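Local coordinates for protein serpin-12 (Manduca sexta, PDB 6CJ7) that probably inhibits serine proteases as a member of the serpin family and controls the prophenoloxidase activation system in larval hemolymph, at residues L363-N366 against P371-M374. Numbering follows the deposited sequence.
Sequences LWDN and PLFM
The carbonyl oxygen of L363 is gripped by two successive backbone amides of the facing strand. L372 N gives the stronger bond, 2.8 Å to L363 O and nearly in line with the C=O bond, though bent at the hydrogen (136°). F373 N adds a weak one to the same L363 O at 3.4 Å, and the CA-H of P371 also points at this oxygen. In the other direction L363 N donates to F373 O at 2.9 Å and, with the weak return bond, marks L363 and F373 as an antiparallel hydrogen-bonded pair. Their side chains leave the same face of the sheet, and L363 CB lies 3.6 Å from F373 CB.

W364 and P371, a non-hydrogen-bonded pair, occupy the other face. The indole runs alongside the proline, pointing the same way, and its six-membered ring meets the pyrrolidine obliquely, with W364 CZ3 3.7 Å from P371 CD. Helices 254-260 and 19-31 pack on this face: M254 and V22 touch P371, while V257 and A258 touch W364.

L372 fills the extra position. Its CG stands anti to the carbonyl carbon (chi1 -63°), and the extended chi2 (177°) carries CD1 across to D365, 3.8 Å from D365 CB; L363 CD2 makes a looser apolar contact with L372 CB, 4.1 Å away. Y232 of the neighbouring strand 232-239 touches L363, D365 and L372 alike. The D365 carboxylate has its polar partners elsewhere: OD1 takes the amides of R367 and S368 in the hairpin turn and forms a salt bridge with R87, which together would fix its rotation.

With L372 and F373 both opposite L363, this is a classic beta bulge, buried in the C-terminal hairpin (strands 359-365 and 370-377) of serpin sheet B.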
loop_
_atom_site.group_PDB
_atom_site.type_symbol
_atom_site.label_atom_id
_atom_site.label_comp_id
_atom_site.label_asym_id
_atom_site.label_seq_id
_atom_site.Cartn_x
_atom_site.Cartn_y
_atom_site.Cartn_z
ATOM N N LEU A 363 -2.044 6.287 -5.049
ATOM C CA LEU A 363 -0.852 6.246 -5.881
ATOM C C LEU A 363 -1.025 5.124 -6.891
ATOM O O LEU A 363 -1.195 3.960 -6.508
ATOM C CB LEU A 363 0.408 6.047 -5.042
ATOM C CG LEU A 363 1.673 6.028 -5.914
ATOM C CD1 LEU A 363 1.997 7.444 -6.419
ATOM C CD2 LEU A 363 2.846 5.414 -5.147
ATOM N N TRP A 364 -1.004 5.477 -8.176
ATOM C CA TRP A 364 -1.352 4.567 -9.254
ATOM C C TRP A 364 -0.106 4.261 -10.071
ATOM O O TRP A 364 0.639 5.180 -10.438
ATOM C CB TRP A 364 -2.437 5.204 -10.133
ATOM C CG TRP A 364 -3.094 4.286 -11.118
ATOM C CD1 TRP A 364 -2.841 4.187 -12.468
ATOM C CD2 TRP A 364 -4.151 3.367 -10.842
ATOM N NE1 TRP A 364 -3.668 3.246 -13.033
ATOM C CE2 TRP A 364 -4.482 2.728 -12.054
ATOM C CE3 TRP A 364 -4.847 3.013 -9.676
ATOM C CZ2 TRP A 364 -5.484 1.755 -12.135
ATOM C CZ3 TRP A 364 -5.841 2.047 -9.766
ATOM C CH2 TRP A 364 -6.147 1.436 -10.974
ATOM N N ASP A 365 0.131 2.976 -10.330
ATOM C CA ASP A 365 1.152 2.548 -11.284
ATOM C C ASP A 365 0.539 2.613 -12.680
ATOM O O ASP A 365 -0.389 1.859 -12.996
ATOM C CB ASP A 365 1.653 1.149 -10.923
ATOM C CG ASP A 365 2.868 0.728 -11.747
ATOM O OD1 ASP A 365 2.839 0.855 -13.002
ATOM O OD2 ASP A 365 3.870 0.279 -11.146
ATOM N N ASN A 366 0.999 3.574 -13.497
ATOM C CA ASN A 366 0.380 3.830 -14.795
ATOM C C ASN A 366 0.680 2.753 -15.824
ATOM O O ASN A 366 0.009 2.696 -16.866
ATOM C CB ASN A 366 0.855 5.172 -15.343
ATOM C CG ASN A 366 0.335 6.333 -14.542
ATOM O OD1 ASN A 366 -0.715 6.227 -13.913
ATOM N ND2 ASN A 366 1.057 7.447 -14.558
ATOM N N PRO A 371 -3.339 0.048 -7.909
ATOM C CA PRO A 371 -3.123 1.005 -6.813
ATOM C C PRO A 371 -2.009 0.534 -5.890
ATOM O O PRO A 371 -2.154 -0.453 -5.159
ATOM C CB PRO A 371 -4.485 1.028 -6.105
ATOM C CG PRO A 371 -5.020 -0.369 -6.329
ATOM C CD PRO A 371 -4.561 -0.753 -7.719
ATOM N N LEU A 372 -0.889 1.244 -5.923
ATOM C CA LEU A 372 0.246 0.938 -5.064
ATOM C C LEU A 372 0.055 1.456 -3.650
ATOM O O LEU A 372 0.666 0.920 -2.729
ATOM C CB LEU A 372 1.530 1.549 -5.625
ATOM C CG LEU A 372 1.961 1.000 -6.987
ATOM C CD1 LEU A 372 3.206 1.733 -7.475
ATOM C CD2 LEU A 372 2.237 -0.487 -6.871
ATOM N N PHE A 373 -0.735 2.511 -3.473
ATOM C CA PHE A 373 -0.949 3.117 -2.166
ATOM C C PHE A 373 -2.367 3.664 -2.151
ATOM O O PHE A 373 -2.828 4.238 -3.148
ATOM C CB PHE A 373 0.077 4.250 -1.940
ATOM C CG PHE A 373 0.510 4.459 -0.535
ATOM C CD1 PHE A 373 -0.246 5.239 0.326
ATOM C CD2 PHE A 373 1.732 3.983 -0.097
ATOM C CE1 PHE A 373 0.179 5.473 1.631
ATOM C CE2 PHE A 373 2.163 4.208 1.182
ATOM C CZ PHE A 373 1.385 4.956 2.059
ATOM N N MET A 374 -3.061 3.474 -1.028
ATOM C CA MET A 374 -4.349 4.119 -0.791
ATOM C C MET A 374 -4.266 4.872 0.526
ATOM O O MET A 374 -3.743 4.346 1.513
ATOM C CB MET A 374 -5.508 3.114 -0.762
ATOM C CG MET A 374 -5.739 2.431 -2.094
ATOM S SD MET A 374 -7.131 1.301 -2.034
ATOM C CE MET A 374 -8.512 2.448 -1.955
#